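Local coordinates for probable dipeptidase (PDB 3B40), which probably acts as a metal-dependent dipeptidase of the M19 membrane dipeptidase family, hydrolysing dipeptides, at residues 244-249 against 268-273; 149-154 against 199-204; 50-55 against 110-115. The protein carries 11 engineered substitutions. All coordinates share one frame; numbering follows the deposited sequence.

Contact 1. Residues 244-249 against 268-273; sequences KRNLSD and PAYLRP
Arg245 and Asn246 meet Tyr270 where two loop regions at the C-terminal ends of neighbouring parallel strands of the TIM-barrel-like fold come together: 244-249 follows strand 230-235, and the helical turn 268-271 follows strand 261-265. All three residues are buried, yet the contact is uneven. Its closest part is a hydrogen bond. Asn246 ND2 donates to Tyr270 O at 2.9 Å with an N-H...O angle of 155°, reaching a lone pair in the carbonyl plane, while the acceptor lies close to the Asn246 amide plane. The same nitrogen is also bonded to Val241 O, so two carbonyls fix the rotation of the amide. Asn246 OD1 comes to 3.5 Å from Tyr270 CB, with the amide nearly perpendicular to the phenol ring. Equally close-packed, Arg245 covers one face of that ring: its CG lies 4.0 Å from the centroid, a CH-pi contact. The bend at chi2 (48°) turns the rest of the chain past the hydroxyl, and Tyr270 CE2 then sits over the rim of one guanidinium face. Direct contact is sparser at this end. Arg245 NE stays 3.6 Å from Tyr270 OH, and the guanidinium finds its strongest partner in His234 O, through NH2. A water completes the link, in the plane of the ring at its edge, accepting from Arg245 NH2 at 2.8 Å and hydrogen-bonded to Tyr270 OH at 2.7 Å.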
loop_
_atom_site.group_PDB
_atom_site.type_symbol
_atom_site.label_atom_id
_atom_site.label_comp_id
_atom_site.label_asym_id
_atom_site.label_seq_id
_atom_site.Cartn_x
_atom_site.Cartn_y
_atom_site.Cartn_z
ATOM N N LYS A 244 12.102 -9.424 0.064
ATOM C CA LYS A 244 11.102 -10.014 -0.857
ATOM C C LYS A 244 9.891 -9.137 -1.075
ATOM O O LYS A 244 9.322 -9.162 -2.162
ATOM C CB LYS A 244 10.693 -11.408 -0.367
ATOM C CG LYS A 244 11.885 -12.339 -0.453
ATOM C CD LYS A 244 11.661 -13.763 -0.054
ATOM C CE LYS A 244 13.062 -14.436 -0.189
ATOM N NZ LYS A 244 13.071 -15.902 0.031
ATOM N N ARG A 245 9.532 -8.366 -0.049
ATOM C CA ARG A 245 8.475 -7.325 -0.119
ATOM C C ARG A 245 8.713 -6.242 -1.184
ATOM O O ARG A 245 7.756 -5.704 -1.755
ATOM C CB ARG A 245 8.239 -6.696 1.272
ATOM C CG ARG A 245 7.060 -5.634 1.381
ATOM C CD ARG A 245 5.708 -6.049 0.768
ATOM N NE ARG A 245 4.695 -4.967 0.986
ATOM C CZ ARG A 245 4.393 -4.010 0.115
ATOM N NH1 ARG A 245 4.940 -3.987 -1.104
ATOM N NH2 ARG A 245 3.505 -3.078 0.451
ATOM N N ASN A 246 9.985 -5.972 -1.505
ATOM C CA ASN A 246 10.365 -5.004 -2.549
ATOM C C ASN A 246 10.467 -5.642 -3.960
ATOM O O ASN A 246 10.508 -6.875 -4.078
ATOM C CB ASN A 246 11.685 -4.312 -2.136
ATOM C CG ASN A 246 11.476 -3.232 -1.067
ATOM O OD1 ASN A 246 10.342 -2.940 -0.692
ATOM N ND2 ASN A 246 12.565 -2.560 -0.651
ATOM N N LEU A 247 10.516 -4.805 -5.008
ATOM C CA LEU A 247 10.473 -5.227 -6.411
ATOM C C LEU A 247 11.883 -5.399 -7.060
ATOM O O LEU A 247 12.770 -4.550 -6.903
ATOM C CB LEU A 247 9.676 -4.194 -7.218
ATOM C CG LEU A 247 8.162 -4.052 -6.947
ATOM C CD1 LEU A 247 7.564 -2.912 -7.733
ATOM C CD2 LEU A 247 7.439 -5.352 -7.297
ATOM N N SER A 248 12.078 -6.488 -7.782
ATOM C CA SER A 248 13.277 -6.674 -8.591
ATOM C C SER A 248 13.062 -5.792 -9.803
ATOM O O SER A 248 11.925 -5.409 -10.087
ATOM C CB SER A 248 13.422 -8.122 -9.027
ATOM O OG SER A 248 12.342 -8.510 -9.870
ATOM N N ASP A 249 14.140 -5.478 -10.519
ATOM C CA ASP A 249 14.045 -4.733 -11.810
ATOM C C ASP A 249 13.109 -5.428 -12.781
ATOM O O ASP A 249 12.285 -4.773 -13.415
ATOM C CB ASP A 249 15.429 -4.577 -12.458
ATOM C CG ASP A 249 16.342 -3.644 -11.689
ATOM O OD1 ASP A 249 16.005 -3.166 -10.571
ATOM O OD2 ASP A 249 17.417 -3.350 -12.244
ATOM N N PRO A 268 9.491 3.531 5.711
ATOM C CA PRO A 268 10.917 3.741 6.030
ATOM C C PRO A 268 11.809 2.492 5.890
ATOM O O PRO A 268 12.847 2.550 5.214
ATOM C CB PRO A 268 10.901 4.289 7.469
ATOM C CG PRO A 268 9.516 4.367 7.892
ATOM C CD PRO A 268 8.607 4.144 6.719
ATOM N N ALA A 269 11.408 1.370 6.484
ATOM C CA ALA A 269 12.238 0.148 6.431
ATOM C C ALA A 269 12.365 -0.511 5.060
ATOM O O ALA A 269 13.184 -1.432 4.896
ATOM C CB ALA A 269 11.759 -0.907 7.472
ATOM N N TYR A 270 11.569 -0.079 4.083
ATOM C CA TYR A 270 11.690 -0.619 2.736
ATOM C C TYR A 270 12.619 0.293 1.925
ATOM O O TYR A 270 12.939 -0.018 0.756
ATOM C CB TYR A 270 10.354 -0.694 1.977
ATOM C CG TYR A 270 9.157 -1.459 2.560
ATOM C CD1 TYR A 270 9.285 -2.387 3.598
ATOM C CD2 TYR A 270 7.873 -1.245 2.015
ATOM C CE1 TYR A 270 8.140 -3.051 4.114
ATOM C CE2 TYR A 270 6.730 -1.916 2.504
ATOM C CZ TYR A 270 6.876 -2.796 3.556
ATOM O OH TYR A 270 5.752 -3.439 4.012
ATOM N N LEU A 271 13.047 1.402 2.544
ATOM C CA LEU A 271 13.828 2.441 1.865
ATOM C C LEU A 271 15.253 2.564 2.385
ATOM O O LEU A 271 16.155 2.945 1.647
ATOM C CB LEU A 271 13.135 3.807 1.979
ATOM C CG LEU A 271 11.764 3.961 1.320
ATOM C CD1 LEU A 271 11.093 5.264 1.816
ATOM C CD2 LEU A 271 11.861 3.913 -0.211
ATOM N N ARG A 272 15.431 2.290 3.673
ATOM C CA ARG A 272 16.750 2.241 4.293
ATOM C C ARG A 272 16.959 0.898 5.016
ATOM O O ARG A 272 16.133 0.544 5.860
ATOM C CB ARG A 272 16.874 3.371 5.307
ATOM C CG ARG A 272 18.221 3.404 6.004
ATOM C CD ARG A 272 18.235 4.407 7.146
ATOM N NE ARG A 272 18.310 5.770 6.656
ATOM C CZ ARG A 272 18.272 6.841 7.439
ATOM N NH1 ARG A 272 18.160 6.677 8.746
ATOM N NH2 ARG A 272 18.327 8.072 6.916
ATOM N N PRO A 273 18.059 0.170 4.703
ATOM C CA PRO A 273 18.412 -1.065 5.425
ATOM C C PRO A 273 18.623 -0.789 6.930
ATOM O O PRO A 273 19.148 0.253 7.280
ATOM C CB PRO A 273 19.738 -1.514 4.782
ATOM C CG PRO A 273 19.890 -0.716 3.530
ATOM C CD PRO A 273 19.006 0.489 3.615
HETATM O O HOH W 1 3.364 -2.456 3.190
#

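Contact 2. Residues 149-154 against 199-204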
loop_
_atom_site.group_PDB
_atom_site.type_symbol
_atom_site.label_atom_id
_atom_site.label_comp_id
_atom_site.label_asym_id
_atom_site.label_seq_id
_atom_site.Cartn_x
_atom_site.Cartn_y
_atom_site.Cartn_z
ATOM N N GLN A 149 -17.773 -12.503 -5.680
ATOM C CA GLN A 149 -17.541 -11.399 -4.707
ATOM C C GLN A 149 -16.837 -10.205 -5.371
ATOM O O GLN A 149 -16.961 -9.065 -4.905
ATOM C CB GLN A 149 -16.749 -11.860 -3.455
ATOM C CG GLN A 149 -17.454 -12.881 -2.564
ATOM C CD GLN A 149 -18.770 -12.367 -1.963
ATOM O OE1 GLN A 149 -18.803 -11.321 -1.335
ATOM N NE2 GLN A 149 -19.853 -13.096 -2.177
ATOM N N LEU A 150 -16.101 -10.456 -6.451
ATOM C CA LEU A 150 -15.470 -9.381 -7.214
ATOM C C LEU A 150 -16.534 -8.496 -7.882
ATOM O O LEU A 150 -16.488 -7.277 -7.765
ATOM C CB LEU A 150 -14.476 -9.940 -8.243
ATOM C CG LEU A 150 -13.264 -10.692 -7.678
ATOM C CD1 LEU A 150 -12.341 -11.219 -8.798
ATOM C CD2 LEU A 150 -12.480 -9.805 -6.662
ATOM N N ASP A 151 -17.520 -9.139 -8.519
ATOM C CA ASP A 151 -18.627 -8.451 -9.176
ATOM C C ASP A 151 -19.434 -7.612 -8.187
ATOM O O ASP A 151 -19.772 -6.460 -8.459
ATOM C CB ASP A 151 -19.545 -9.471 -9.879
ATOM C CG ASP A 151 -18.795 -10.339 -10.881
ATOM O OD1 ASP A 151 -18.989 -10.128 -12.101
ATOM O OD2 ASP A 151 -18.000 -11.216 -10.462
ATOM N N LYS A 152 -19.718 -8.198 -7.030
ATOM C CA LYS A 152 -20.483 -7.539 -5.988
ATOM C C LYS A 152 -19.741 -6.317 -5.394
ATOM O O LYS A 152 -20.340 -5.254 -5.218
ATOM C CB LYS A 152 -20.856 -8.549 -4.902
ATOM C CG LYS A 152 -21.809 -9.676 -5.382
ATOM C CD LYS A 152 -22.060 -10.722 -4.260
ATOM C CE LYS A 152 -23.131 -11.745 -4.623
ATOM N NZ LYS A 152 -22.751 -12.616 -5.789
ATOM N N TRP A 153 -18.442 -6.454 -5.120
ATOM C CA TRP A 153 -17.639 -5.327 -4.615
ATOM C C TRP A 153 -17.415 -4.209 -5.644
ATOM O O TRP A 153 -17.502 -3.026 -5.306
ATOM C CB TRP A 153 -16.335 -5.816 -3.992
ATOM C CG TRP A 153 -16.487 -6.363 -2.545
ATOM C CD1 TRP A 153 -16.331 -7.661 -2.138
ATOM C CD2 TRP A 153 -16.763 -5.599 -1.347
ATOM N NE1 TRP A 153 -16.530 -7.762 -0.774
ATOM C CE2 TRP A 153 -16.782 -6.512 -0.262
ATOM C CE3 TRP A 153 -17.008 -4.238 -1.095
ATOM C CZ2 TRP A 153 -17.061 -6.110 1.061
ATOM C CZ3 TRP A 153 -17.273 -3.825 0.224
ATOM C CH2 TRP A 153 -17.292 -4.765 1.289
ATOM N N ALA A 154 -17.142 -4.575 -6.902
ATOM C CA ALA A 154 -17.081 -3.610 -8.006
ATOM C C ALA A 154 -18.376 -2.786 -8.090
ATOM O O ALA A 154 -18.336 -1.546 -8.234
ATOM C CB ALA A 154 -16.846 -4.346 -9.328
ATOM N N VAL A 199 -8.098 -12.964 -12.236
ATOM C CA VAL A 199 -7.456 -12.003 -13.125
ATOM C C VAL A 199 -8.335 -11.663 -14.359
ATOM O O VAL A 199 -8.498 -10.490 -14.728
ATOM C CB VAL A 199 -6.092 -12.514 -13.627
ATOM C CG1 VAL A 199 -5.553 -11.585 -14.735
ATOM C CG2 VAL A 199 -5.076 -12.651 -12.447
ATOM N N GLU A 200 -8.852 -12.704 -15.001
ATOM C CA GLU A 200 -9.832 -12.537 -16.080
ATOM C C GLU A 200 -11.073 -11.750 -15.597
ATOM O O GLU A 200 -11.545 -10.819 -16.278
ATOM C CB GLU A 200 -10.224 -13.907 -16.677
ATOM C CG GLU A 200 -11.221 -13.828 -17.887
ATOM C CD GLU A 200 -10.679 -13.109 -19.121
ATOM O OE1 GLU A 200 -11.497 -12.634 -19.945
ATOM O OE2 GLU A 200 -9.448 -13.036 -19.310
ATOM N N ARG A 201 -11.612 -12.113 -14.432
ATOM C CA ARG A 201 -12.807 -11.434 -13.908
ATOM C C ARG A 201 -12.564 -9.960 -13.644
ATOM O O ARG A 201 -13.406 -9.138 -13.975
ATOM C CB ARG A 201 -13.371 -12.133 -12.656
ATOM C CG ARG A 201 -14.684 -11.538 -12.095
ATOM C CD ARG A 201 -15.851 -11.578 -13.080
ATOM N NE ARG A 201 -16.079 -12.918 -13.594
ATOM C CZ ARG A 201 -16.743 -13.872 -12.950
ATOM N NH1 ARG A 201 -17.266 -13.636 -11.736
ATOM N NH2 ARG A 201 -16.864 -15.074 -13.529
ATOM N N LEU A 202 -11.395 -9.631 -13.092
ATOM C CA LEU A 202 -11.026 -8.225 -12.820
ATOM C C LEU A 202 -10.853 -7.425 -14.113
ATOM O O LEU A 202 -11.265 -6.244 -14.210
ATOM C CB LEU A 202 -9.724 -8.179 -11.986
ATOM C CG LEU A 202 -9.976 -8.664 -10.542
ATOM C CD1 LEU A 202 -8.698 -8.915 -9.777
ATOM C CD2 LEU A 202 -10.900 -7.728 -9.742
ATOM N N ASN A 203 -10.214 -8.055 -15.101
ATOM C CA ASN A 203 -10.087 -7.415 -16.416
ATOM C C ASN A 203 -11.481 -7.075 -16.964
ATOM O O ASN A 203 -11.700 -5.936 -17.438
ATOM C CB ASN A 203 -9.368 -8.327 -17.425
ATOM C CG ASN A 203 -7.845 -8.339 -17.289
ATOM O OD1 ASN A 203 -7.202 -9.142 -17.958
ATOM N ND2 ASN A 203 -7.263 -7.484 -16.428
ATOM N N ASP A 204 -12.407 -8.053 -16.912
ATOM C CA ASP A 204 -13.778 -7.907 -17.419
ATOM C C ASP A 204 -14.533 -6.806 -16.687
ATOM O O ASP A 204 -15.279 -6.050 -17.294
ATOM C CB ASP A 204 -14.603 -9.214 -17.260
ATOM C CG ASP A 204 -14.149 -10.318 -18.199
ATOM O OD1 ASP A 204 -13.433 -9.999 -19.168
ATOM O OD2 ASP A 204 -14.455 -11.524 -17.942
#
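In the outer helical layer of the TIM-barrel-like fold, two helices that lie on either side of strand 160-162 in the sequence are joined by Leu150 and Asp151 on one and Arg201 and Leu202 on the other. The short segments 149-154 and 199-204 run nearly parallel, with a crossing angle of -27° and an axis separation of 10.2 Å. The backbones approach most closely at Leu150 and Leu202, whose CA atoms are 7.2 Å apart. At this level the two leucine side chains cross at about a right angle. Leu150 CD1 meets Leu202 CD2 at 3.9 Å, and Leu150 CD2 lies almost as near the same methyl, so Leu202 CD2 faces the forked end of Leu150. Both leucines are buried. Beside them, Leu150 CD1 also touches Arg201 CG at 4.1 Å, which makes the aliphatic part of the arginine a cover for the apolar patch. The more exposed edge of the contact is ionic. Bends at chi2 and chi3 (60° and 54°) fold Arg201 back so that NH1 donates to Asp151 OD2 at 2.8 Å in a salt bridge. The bond reaches the oxygen from its syn side, somewhat out of the carboxylate plane, and the carboxylate and guanidinium planes are steeply inclined. The carboxylate therefore takes one NH1 bond here instead of a flat two-toothed pairing, while Arg201 CD rests 3.4 Å from Asp151 OD2. Just past segment 199-204, Leu205 touches Leu150, Asp151 and Ala154; just before it, Ala198 packs on Leu150. Inward, Leu202 reaches Ile209 of strand 208-210, whereas Trp153 turns to helix 87-108 on another side of helix 148-155.

Contact 3. Residues 50-55 against 110-115; sequences LDLVKA and PNQVGI
Leu52 and Gln112 mark the nearest backbone approach, with CA atoms 7.9 Å apart, between the first turn of helix 52-58 and the turn leading into strand 113-115. That spacing leaves the contact to side chains. Leu52 bridges it with both methyls: CD2 lies 3.7 Å from Val113 CG2, and CD1 is only slightly farther from the same methyl, at 3.8 Å. Val113 CG2 is set anti to its own carbonyl carbon, the position from which it meets the leucine fork. On the exposed flank, the Gln112 chain passes obliquely over Leu52, bringing OE1 within 3.9 Å of CD1, a van der Waals approach. The helix start that presents Leu52 is itself fixed by an N-cap: Asp51 OD1 accepts from Lys54 N at 2.7 Å, with an N-H...O angle of 167°. Asp51 OD2, through its syn lone pair, holds Lys54 NZ at 2.6 Å; this ammonium also pairs with Asp45. Around the contact, strand 131-138 serves both segments. Val113 packs on its Ile133, and Gly114 makes backbone hydrogen bonds to Phe131 and Ile133, as expected of parallel pairing, while Leu50 and Ala55 touch Phe131, Ala55 setting helix 52-58 against that strand.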
loop_
_atom_site.group_PDB
_atom_site.type_symbol
_atom_site.label_atom_id
_atom_site.label_comp_id
_atom_site.label_asym_id
_atom_site.label_seq_id
_atom_site.Cartn_x
_atom_site.Cartn_y
_atom_site.Cartn_z
ATOM N N LEU A 50 -4.411 10.772 8.312
ATOM C CA LEU A 50 -5.341 11.346 7.358
ATOM C C LEU A 50 -6.619 11.890 8.041
ATOM O O LEU A 50 -7.305 11.176 8.791
ATOM C CB LEU A 50 -5.737 10.320 6.281
ATOM C CG LEU A 50 -6.959 10.644 5.382
ATOM C CD1 LEU A 50 -6.745 11.820 4.346
ATOM C CD2 LEU A 50 -7.547 9.408 4.688
ATOM N N ASP A 51 -6.965 13.120 7.691
ATOM C CA ASP A 51 -8.305 13.687 7.977
ATOM C C ASP A 51 -8.557 14.832 7.010
ATOM O O ASP A 51 -7.669 15.172 6.244
ATOM C CB ASP A 51 -8.434 14.137 9.439
ATOM C CG ASP A 51 -7.260 14.984 9.892
ATOM O OD1 ASP A 51 -7.111 16.136 9.384
ATOM O OD2 ASP A 51 -6.506 14.511 10.787
ATOM N N LEU A 52 -9.754 15.427 7.031
ATOM C CA LEU A 52 -10.056 16.470 6.051
ATOM C C LEU A 52 -9.256 17.761 6.275
ATOM O O LEU A 52 -8.944 18.475 5.338
ATOM C CB LEU A 52 -11.562 16.723 5.938
ATOM C CG LEU A 52 -12.460 15.559 5.475
ATOM C CD1 LEU A 52 -13.936 15.957 5.605
ATOM C CD2 LEU A 52 -12.165 15.095 4.062
ATOM N N VAL A 53 -8.922 18.037 7.530
ATOM C CA VAL A 53 -8.080 19.178 7.901
ATOM C C VAL A 53 -6.645 19.055 7.374
ATOM O O VAL A 53 -6.126 19.979 6.715
ATOM C CB VAL A 53 -8.066 19.388 9.445
ATOM C CG1 VAL A 53 -7.130 20.565 9.830
ATOM C CG2 VAL A 53 -9.495 19.652 9.964
ATOM N N LYS A 54 -6.001 17.910 7.643
ATOM C CA LYS A 54 -4.619 17.701 7.178
ATOM C C LYS A 54 -4.587 17.744 5.646
ATOM O O LYS A 54 -3.706 18.358 5.073
ATOM C CB LYS A 54 -4.025 16.391 7.709
ATOM C CG LYS A 54 -3.795 16.349 9.226
ATOM C CD LYS A 54 -3.268 14.982 9.656
ATOM C CE LYS A 54 -2.955 14.918 11.124
ATOM N NZ LYS A 54 -4.238 14.951 11.884
ATOM N N ALA A 55 -5.588 17.143 4.993
ATOM C CA ALA A 55 -5.612 17.048 3.529
ATOM C C ALA A 55 -5.819 18.382 2.857
ATOM O O ALA A 55 -5.209 18.641 1.820
ATOM C CB ALA A 55 -6.668 16.029 3.044
ATOM N N PRO A 110 -21.011 15.844 2.374
ATOM C CA PRO A 110 -21.164 15.867 0.904
ATOM C C PRO A 110 -20.484 17.017 0.159
ATOM O O PRO A 110 -20.139 16.858 -1.013
ATOM C CB PRO A 110 -22.684 15.932 0.700
ATOM C CG PRO A 110 -23.190 16.546 1.983
ATOM C CD PRO A 110 -22.325 15.942 3.041
ATOM N N ASN A 111 -20.303 18.160 0.813
ATOM C CA ASN A 111 -19.605 19.277 0.184
ATOM C C ASN A 111 -18.096 19.119 0.312
ATOM O O ASN A 111 -17.345 19.898 -0.242
ATOM C CB ASN A 111 -20.033 20.612 0.803
ATOM C CG ASN A 111 -21.538 20.812 0.778
ATOM O OD1 ASN A 111 -22.184 20.598 -0.247
ATOM N ND2 ASN A 111 -22.109 21.189 1.923
ATOM N N GLN A 112 -17.648 18.117 1.061
ATOM C CA GLN A 112 -16.214 18.013 1.374
ATOM C C GLN A 112 -15.532 16.758 0.814
ATOM O O GLN A 112 -14.302 16.745 0.644
ATOM C CB GLN A 112 -15.992 18.083 2.889
ATOM C CG GLN A 112 -16.249 19.441 3.533
ATOM C CD GLN A 112 -15.589 19.556 4.892
ATOM O OE1 GLN A 112 -14.370 19.780 5.001
ATOM N NE2 GLN A 112 -16.379 19.396 5.943
ATOM N N VAL A 113 -16.321 15.709 0.570
ATOM C CA VAL A 113 -15.814 14.384 0.168
ATOM C C VAL A 113 -16.698 13.732 -0.878
ATOM O O VAL A 113 -17.916 13.819 -0.792
ATOM C CB VAL A 113 -15.814 13.383 1.359
ATOM C CG1 VAL A 113 -14.884 12.224 1.071
ATOM C CG2 VAL A 113 -15.434 14.066 2.671
ATOM N N GLY A 114 -16.083 13.058 -1.853
ATOM C CA GLY A 114 -16.812 12.115 -2.706
ATOM C C GLY A 114 -16.013 10.840 -3.011
ATOM O O GLY A 114 -14.811 10.783 -2.798
ATOM N N ILE A 115 -16.680 9.841 -3.579
ATOM C CA ILE A 115 -15.981 8.659 -4.089
ATOM C C ILE A 115 -15.903 8.753 -5.613
ATOM O O ILE A 115 -16.908 9.005 -6.273
ATOM C CB ILE A 115 -16.655 7.340 -3.624
ATOM C CG1 ILE A 115 -16.635 7.255 -2.095
ATOM C CG2 ILE A 115 -15.917 6.106 -4.192
ATOM C CD1 ILE A 115 -17.540 6.123 -1.504
#

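From the N terminus, contact 3 closes first, a loop of 54 residues that holds strand 62-68 and helix 87-108 and brings helix 52-58 to strand 113-115. Contact 2 closes next, around 44 residues including strand 160-162, and joins two helices of the outer layer. Contact 1 comes last and is the most local: across 18 residues holding helix 249-257 and strand 261-265, it joins the loop after strand 230-235 to the helical turn after strand 261-265. The three loops follow one another in series, neither nested nor crossed. Contact 1 lies on the opposite side of the chain's centre from both others, about 30 Å from contact 2 between centres. Contacts 2 and 3 come within about 9 Å at their nearest atoms without touching.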